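Local coordinates for Lmo0305 protein (Listeria monocytogenes, PDB 3PJ0), which belongs to the beta-eliminating lyase family of the pyridoxal phosphate-dependent aminotransferase clan and carries its cofactor on a lysine, at residues Glu144-Ala156 and Thr282-Val294. Sequence-based numbering, arbitrary orientation. Where two conformers were deposited one is given.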
ATOM      1  N   GLU A 144      13.620 -11.970 -14.777  1.00  9.60           N
ATOM      2  CA  GLU A 144      12.141 -11.956 -14.837  1.00  8.51           C
ATOM      3  C   GLU A 144      11.680 -13.177 -15.660  1.00  9.00           C
ATOM      4  O   GLU A 144      11.996 -13.269 -16.844  1.00  8.44           O
ATOM      5  CB  GLU A 144      11.666 -10.655 -15.495  1.00  8.93           C
ATOM      6  CG  GLU A 144      10.166 -10.493 -15.545  1.00  9.53           C
ATOM      7  CD  GLU A 144       9.711  -9.305 -16.403  1.00 10.54           C
ATOM      8  OE1 GLU A 144      10.278  -8.185 -16.272  1.00  8.30           O
ATOM      9  OE2 GLU A 144       8.781  -9.524 -17.191  1.00 10.81           O
ATOM     10  N   LEU A 145      10.984 -14.117 -15.005  1.00  8.32           N
ATOM     11  CA  LEU A 145      10.490 -15.338 -15.643  1.00  9.05           C
ATOM     12  C   LEU A 145       8.960 -15.271 -15.720  1.00  9.02           C
ATOM     13  O   LEU A 145       8.290 -15.249 -14.688  1.00  9.96           O
ATOM     14  CB  LEU A 145      10.891 -16.591 -14.856  1.00  8.71           C
ATOM     15  CG  LEU A 145      12.354 -16.833 -14.581  1.00  9.37           C
ATOM     16  CD1 LEU A 145      12.591 -18.027 -13.652  1.00  7.73           C
ATOM     17  CD2 LEU A 145      13.122 -17.029 -15.892  1.00  8.59           C
ATOM     18  N   PRO A 146       8.406 -15.150 -16.933  1.00  8.55           N
ATOM     19  CA  PRO A 146       9.028 -15.007 -18.228  1.00  9.10           C
ATOM     20  C   PRO A 146       9.263 -13.533 -18.477  1.00  9.11           C
ATOM     21  O   PRO A 146       8.796 -12.729 -17.667  1.00  9.22           O
ATOM     22  CB  PRO A 146       7.960 -15.552 -19.167  1.00  9.73           C
ATOM     23  CG  PRO A 146       6.706 -15.119 -18.553  1.00 10.03           C
ATOM     24  CD  PRO A 146       6.937 -15.089 -17.049  1.00  9.26           C
ATOM     25  N   GLN A 147       9.916 -13.167 -19.578  1.00  9.06           N
ATOM     26  CA  GLN A 147      10.196 -11.759 -19.874  1.00  9.30           C
ATOM     27  C   GLN A 147       8.993 -11.191 -20.599  1.00 10.37           C
ATOM     28  O   GLN A 147       8.852 -11.321 -21.821  1.00 10.07           O
ATOM     29  CB  GLN A 147      11.468 -11.595 -20.714  1.00 10.00           C
ATOM     30  CG  GLN A 147      11.962 -10.160 -20.753  1.00 10.18           C
ATOM     31  CD  GLN A 147      12.757  -9.779 -19.499  1.00  8.02           C
ATOM     32  OE1 GLN A 147      13.762 -10.410 -19.195  1.00 11.28           O
ATOM     33  NE2 GLN A 147      12.300  -8.754 -18.766  1.00  9.37           N
ATOM     34  N   ARG A 148       8.114 -10.575 -19.827  1.00 10.55           N
ATOM     35  CA  ARG A 148       6.827 -10.109 -20.357  1.00 11.47           C
ATOM     36  C   ARG A 148       6.881  -9.128 -21.529  1.00 11.94           C
ATOM     37  O   ARG A 148       6.106  -9.265 -22.469  1.00 12.49           O
ATOM     38  CB  ARG A 148       6.020  -9.487 -19.223  1.00 12.08           C
ATOM     39  CG  ARG A 148       4.649  -8.937 -19.625  1.00 14.44           C
ATOM     40  CD  ARG A 148       4.671  -7.420 -19.941  1.00 16.40           C
ATOM     41  NE  ARG A 148       3.298  -6.953 -20.058  1.00 17.94           N
ATOM     42  CZ  ARG A 148       2.837  -5.713 -19.836  1.00 22.81           C
ATOM     43  NH1 ARG A 148       3.635  -4.713 -19.493  1.00 24.38           N
ATOM     44  NH2 ARG A 148       1.533  -5.473 -19.964  1.00 21.15           N
ATOM     45  N   GLU A 149       7.784  -8.155 -21.475  1.00 11.35           N
ATOM     46  CA  GLU A 149       7.834  -7.115 -22.513  1.00 12.02           C
ATOM     47  C   GLU A 149       8.250  -7.634 -23.886  1.00 11.85           C
ATOM     48  O   GLU A 149       8.042  -6.957 -24.893  1.00 11.34           O
ATOM     49  CB  GLU A 149       8.727  -5.956 -22.088  1.00 12.58           C
ATOM     50  CG  GLU A 149       8.238  -5.262 -20.833  1.00 13.76           C
ATOM     51  CD  GLU A 149       7.010  -4.378 -21.006  1.00 15.95           C
ATOM     52  OE1 GLU A 149       6.743  -3.884 -22.112  1.00 14.19           O
ATOM     53  OE2 GLU A 149       6.333  -4.151 -19.984  1.00 17.63           O
ATOM     54  N   ILE A 150       8.818  -8.839 -23.935  1.00 11.83           N
ATOM     55  CA  ILE A 150       9.182  -9.435 -25.231  1.00 12.15           C
ATOM     56  C   ILE A 150       8.256 -10.629 -25.564  1.00 12.70           C
ATOM     57  O   ILE A 150       8.580 -11.508 -26.342  1.00 13.90           O
ATOM     58  CB  ILE A 150      10.698  -9.735 -25.360  1.00 12.94           C
ATOM     59  CG1 ILE A 150      11.193 -10.716 -24.301  1.00 10.81           C
ATOM     60  CG2 ILE A 150      11.496  -8.454 -25.257  1.00 12.82           C
ATOM     61  CD1 ILE A 150      12.628 -11.137 -24.538  1.00  9.37           C
ATOM     62  N   GLY A 151       7.090 -10.634 -24.948  1.00 11.70           N
ATOM     63  CA  GLY A 151       6.076 -11.622 -25.239  1.00 11.43           C
ATOM     64  C   GLY A 151       5.949 -12.760 -24.273  1.00 11.51           C
ATOM     65  O   GLY A 151       5.151 -13.651 -24.507  1.00 11.43           O
ATOM     66  N   GLY A 152       6.718 -12.735 -23.187  1.00 10.25           N
ATOM     67  CA  GLY A 152       6.688 -13.826 -22.220  1.00  9.98           C
ATOM     68  C   GLY A 152       7.664 -14.904 -22.667  1.00 10.50           C
ATOM     69  O   GLY A 152       7.279 -16.077 -22.874  1.00 11.38           O
ATOM     70  N   GLN A 153       8.923 -14.525 -22.838  1.00 10.33           N
ATOM     71  CA  GLN A 153       9.940 -15.509 -23.244  1.00 10.05           C
ATOM     72  C   GLN A 153      10.727 -16.072 -22.040  1.00 10.61           C
ATOM     73  O   GLN A 153      10.903 -15.383 -21.008  1.00  8.16           O
ATOM     74  CB  GLN A 153      10.905 -14.871 -24.248  1.00 10.12           C
ATOM     75  CG  GLN A 153      10.296 -14.406 -25.587  1.00 11.61           C
ATOM     76  CD  GLN A 153      11.346 -13.918 -26.574  1.00 11.91           C
ATOM     77  OE1 GLN A 153      12.419 -14.545 -26.741  1.00 14.33           O
ATOM     78  NE2 GLN A 153      11.033 -12.838 -27.276  1.00 12.10           N
ATOM     79  N   LEU A 154      11.225 -17.313 -22.204  1.00 10.13           N
ATOM     80  CA  LEU A 154      11.980 -17.998 -21.168  1.00  9.93           C
ATOM     81  C   LEU A 154      13.241 -18.636 -21.694  1.00 10.37           C
ATOM     82  O   LEU A 154      13.246 -19.196 -22.779  1.00 10.97           O
ATOM     83  CB  LEU A 154      11.132 -19.160 -20.583  1.00  9.51           C
ATOM     84  CG  LEU A 154       9.941 -18.795 -19.704  1.00  9.92           C
ATOM     85  CD1 LEU A 154       9.059 -20.014 -19.407  1.00  8.10           C
ATOM     86  CD2 LEU A 154      10.460 -18.167 -18.390  1.00 10.16           C
ATOM     87  N   PRO A 155      14.328 -18.587 -20.905  1.00 11.31           N
ATOM     88  CA  PRO A 155      15.471 -19.394 -21.256  1.00 11.92           C
ATOM     89  C   PRO A 155      15.185 -20.869 -20.923  1.00 12.86           C
ATOM     90  O   PRO A 155      14.339 -21.189 -20.061  1.00 12.45           O
ATOM     91  CB  PRO A 155      16.559 -18.867 -20.329  1.00 11.38           C
ATOM     92  CG  PRO A 155      15.818 -18.448 -19.103  1.00 11.46           C
ATOM     93  CD  PRO A 155      14.545 -17.832 -19.663  1.00 10.29           C
ATOM     94  N   ALA A 156      15.875 -21.768 -21.603  1.00 13.52           N
ATOM     95  CA  ALA A 156      15.817 -23.173 -21.210  1.00 13.70           C
ATOM     96  C   ALA A 156      16.154 -23.253 -19.704  1.00 13.82           C
ATOM     97  O   ALA A 156      16.954 -22.455 -19.194  1.00 13.39           O
ATOM     98  CB  ALA A 156      16.822 -23.967 -22.017  1.00 14.82           C
ATOM     99  N   THR A 282       2.818 -14.844 -33.762  1.00 15.34           N
ATOM    100  CA  THR A 282       2.981 -14.584 -32.345  1.00 15.32           C
ATOM    101  C   THR A 282       4.452 -14.612 -31.921  1.00 14.57           C
ATOM    102  O   THR A 282       5.305 -15.222 -32.591  1.00 14.55           O
ATOM    103  CB  THR A 282       2.170 -15.544 -31.460  1.00 14.76           C
ATOM    104  OG1 THR A 282       2.683 -16.884 -31.536  1.00 15.79           O
ATOM    105  CG2 THR A 282       0.688 -15.496 -31.844  1.00 15.13           C
ATOM    106  N   VAL A 283       4.744 -13.922 -30.811  1.00 14.24           N
ATOM    107  CA  VAL A 283       6.042 -13.960 -30.191  1.00 14.34           C
ATOM    108  C   VAL A 283       5.817 -14.254 -28.696  1.00 13.55           C
ATOM    109  O   VAL A 283       5.130 -13.504 -28.037  1.00 14.46           O
ATOM    110  CB  VAL A 283       6.807 -12.653 -30.336  1.00 14.17           C
ATOM    111  CG1 VAL A 283       8.153 -12.759 -29.614  1.00 15.92           C
ATOM    112  CG2 VAL A 283       6.963 -12.278 -31.814  1.00 14.91           C
ATOM    113  N   PRO A 284       6.322 -15.382 -28.188  1.00 13.91           N
ATOM    114  CA  PRO A 284       7.027 -16.398 -28.961  1.00 14.48           C
ATOM    115  C   PRO A 284       6.041 -17.104 -29.911  1.00 15.04           C
ATOM    116  O   PRO A 284       4.818 -17.029 -29.720  1.00 13.47           O
ATOM    117  CB  PRO A 284       7.546 -17.367 -27.896  1.00 14.31           C
ATOM    118  CG  PRO A 284       6.897 -17.029 -26.622  1.00 13.78           C
ATOM    119  CD  PRO A 284       6.121 -15.770 -26.774  1.00 13.61           C
ATOM    120  N   GLU A 285       6.558 -17.794 -30.933  1.00 15.47           N
ATOM    121  CA  GLU A 285       5.678 -18.497 -31.876  1.00 16.07           C
ATOM    122  C   GLU A 285       4.827 -19.545 -31.162  1.00 15.09           C
ATOM    123  O   GLU A 285       3.618 -19.677 -31.437  1.00 15.03           O
ATOM    124  CB  GLU A 285       6.511 -19.132 -33.005  0.67 16.84           C
ATOM    125  CG  GLU A 285       5.693 -19.994 -33.978  0.67 19.17           C
ATOM    126  CD  GLU A 285       6.499 -20.512 -35.177  0.67 23.42           C
ATOM    127  OE1 GLU A 285       7.651 -20.048 -35.413  0.67 23.96           O
ATOM    128  OE2 GLU A 285       5.950 -21.382 -35.895  0.67 23.55           O
ATOM    129  N   VAL A 286       5.472 -20.314 -30.280  1.00 14.99           N
ATOM    130  CA  VAL A 286       4.770 -21.233 -29.392  1.00 14.63           C
ATOM    131  C   VAL A 286       4.915 -20.695 -27.952  1.00 13.59           C
ATOM    132  O   VAL A 286       6.035 -20.615 -27.413  1.00 13.98           O
ATOM    133  CB  VAL A 286       5.268 -22.676 -29.490  1.00 15.60           C
ATOM    134  CG1 VAL A 286       4.510 -23.547 -28.454  1.00 14.58           C
ATOM    135  CG2 VAL A 286       5.075 -23.212 -30.925  1.00 16.84           C
ATOM    136  N   PRO A 287       3.797 -20.273 -27.339  1.00 12.94           N
ATOM    137  CA  PRO A 287       3.836 -19.749 -25.982  1.00 11.97           C
ATOM    138  C   PRO A 287       4.473 -20.743 -25.020  1.00 12.01           C
ATOM    139  O   PRO A 287       4.349 -21.946 -25.202  1.00 11.44           O
ATOM    140  CB  PRO A 287       2.350 -19.556 -25.622  1.00 10.99           C
ATOM    141  CG  PRO A 287       1.701 -19.296 -26.925  1.00 12.66           C
ATOM    142  CD  PRO A 287       2.448 -20.168 -27.924  1.00 13.00           C
ATOM    143  N   VAL A 288       5.150 -20.201 -24.009  1.00 11.72           N
ATOM    144  CA  VAL A 288       5.762 -20.993 -22.970  1.00 11.36           C
ATOM    145  C   VAL A 288       5.056 -20.691 -21.640  1.00 11.23           C
ATOM    146  O   VAL A 288       5.569 -21.013 -20.594  1.00 11.30           O
ATOM    147  CB  VAL A 288       7.291 -20.703 -22.918  1.00 12.07           C
ATOM    148  CG1 VAL A 288       7.947 -21.129 -24.251  1.00 11.89           C
ATOM    149  CG2 VAL A 288       7.591 -19.194 -22.569  1.00 11.74           C
ATOM    150  N   SER A 289       3.848 -20.121 -21.717  1.00 10.76           N
ATOM    151  CA  SER A 289       3.074 -19.701 -20.533  1.00 10.69           C
ATOM    152  C   SER A 289       1.665 -19.340 -21.038  1.00 11.02           C
ATOM    153  O   SER A 289       1.275 -19.719 -22.147  1.00 10.95           O
ATOM    154  CB  SER A 289       3.749 -18.491 -19.867  1.00  9.80           C
ATOM    155  OG  SER A 289       3.591 -17.330 -20.694  1.00 11.03           O
ATOM    156  N   ASN A 290       0.909 -18.603 -20.239  1.00 10.30           N
ATOM    157  CA  ASN A 290      -0.443 -18.234 -20.628  1.00 10.47           C
ATOM    158  C   ASN A 290      -0.487 -16.985 -21.520  1.00  9.98           C
ATOM    159  O   ASN A 290      -1.561 -16.550 -21.930  1.00 11.23           O
ATOM    160  CB  ASN A 290      -1.271 -17.981 -19.371  1.00  9.18           C
ATOM    161  CG  ASN A 290      -0.823 -16.789 -18.639  1.00 10.75           C
ATOM    162  OD1 ASN A 290       0.400 -16.567 -18.485  1.00 12.48           O
ATOM    163  ND2 ASN A 290      -1.779 -15.975 -18.171  1.00 10.69           N
HETATM  164  N   MSE A 291       0.675 -16.410 -21.818  1.00  9.76           N
HETATM  165  CA  MSE A 291       0.736 -15.173 -22.549  1.00 10.30           C
HETATM  166  C   MSE A 291       1.569 -15.233 -23.805  1.00 10.34           C
HETATM  167  O   MSE A 291       2.364 -16.156 -24.009  1.00 11.64           O
HETATM  168  CB  MSE A 291       1.302 -14.067 -21.657  1.00 10.06           C
HETATM  169  CG  MSE A 291       2.770 -14.174 -21.338  1.00 11.28           C
HETATM  170 SE   MSE A 291       3.514 -12.524 -20.594  0.75  9.74          SE
HETATM  171  CE  MSE A 291       3.310 -11.402 -22.160  1.00 11.55           C
ATOM    172  N   PHE A 292       1.382 -14.212 -24.636  1.00  9.31           N
ATOM    173  CA  PHE A 292       2.134 -14.044 -25.869  1.00  9.63           C
ATOM    174  C   PHE A 292       1.726 -12.694 -26.461  1.00 10.41           C
ATOM    175  O   PHE A 292       0.778 -12.067 -25.992  1.00 10.17           O
ATOM    176  CB  PHE A 292       1.909 -15.198 -26.876  1.00  9.95           C
ATOM    177  CG  PHE A 292       0.478 -15.430 -27.243  1.00  9.26           C
ATOM    178  CD1 PHE A 292      -0.113 -14.737 -28.289  1.00 11.73           C
ATOM    179  CD2 PHE A 292      -0.298 -16.362 -26.530  1.00 11.15           C
ATOM    180  CE1 PHE A 292      -1.467 -14.958 -28.621  1.00 10.56           C
ATOM    181  CE2 PHE A 292      -1.621 -16.565 -26.854  1.00 10.17           C
ATOM    182  CZ  PHE A 292      -2.213 -15.874 -27.894  1.00 10.88           C
ATOM    183  N   HIS A 293       2.495 -12.251 -27.447  1.00 11.06           N
ATOM    184  CA  HIS A 293       2.217 -11.033 -28.197  1.00 11.22           C
ATOM    185  C   HIS A 293       1.850 -11.430 -29.625  1.00 12.15           C
ATOM    186  O   HIS A 293       2.397 -12.360 -30.155  1.00 12.02           O
ATOM    187  CB  HIS A 293       3.460 -10.158 -28.186  1.00 10.56           C
ATOM    188  CG  HIS A 293       3.701  -9.504 -26.876  1.00 11.40           C
ATOM    189  ND1 HIS A 293       4.730  -8.612 -26.657  1.00 11.94           N
ATOM    190  CD2 HIS A 293       3.012  -9.586 -25.714  1.00 10.15           C
ATOM    191  CE1 HIS A 293       4.678  -8.204 -25.403  1.00 12.67           C
ATOM    192  NE2 HIS A 293       3.619  -8.751 -24.826  1.00 12.35           N
ATOM    193  N   VAL A 294       0.905 -10.712 -30.229  1.00 13.01           N
ATOM    194  CA  VAL A 294       0.431 -10.968 -31.610  1.00 12.82           C
ATOM    195  C   VAL A 294       0.883  -9.789 -32.461  1.00 13.49           C
ATOM    196  O   VAL A 294       0.617  -8.645 -32.118  1.00 11.94           O
ATOM    197  CB  VAL A 294      -1.117 -11.065 -31.635  1.00 13.79           C
ATOM    198  CG1 VAL A 294      -1.666 -11.290 -33.028  1.00 14.39           C
ATOM    199  CG2 VAL A 294      -1.600 -12.182 -30.649  1.00 13.61           C
TER
HETATM  200  O   HOH W   1       4.833 -17.263 -23.313  1.00 14.33           O
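In this aminotransferase-like (fold-type I) PLP protein, the loop that follows strand 140-144 of the seven-stranded sheet packs on the antiparallel hairpin formed by strands 280-283 and 291-296. Gly151 and His293 meet at the centre. Gly151 CA sits over the face of the His293 ring, 3.5 Å from its centroid and 6° off the ring normal, a CH-pi contact. Glu149 O lies at the edge of the same ring, and His293 NE2 is hydrogen-bonded to Glu333 of strand 329-335. Gly151 O turns to the hairpin backbone and takes a CA-H...O contact from Phe292 CA at 3.3 Å. The side chain of selenomethionine Met291 lies against Gly151 and Gly152. Its chain bends at the last torsion (chi3 -66°), which brings CE to 3.8 Å from Arg148 CG, while SE rests 3.8 Å from Gly152 CA. Arg148 crosses it at about a right angle. Farther along the loop, Leu154 CD1 packs on Val288 CG2 at 3.6 Å. A G1 beta bulge shapes the loop here: Gln147 O accepts from Gly152 N and, weakly, from Gln153 N. One water bridges the segments: it donates to Gly152 O (2.8 Å) and Met291 O, and accepts from Val288 N and Ser289 OG.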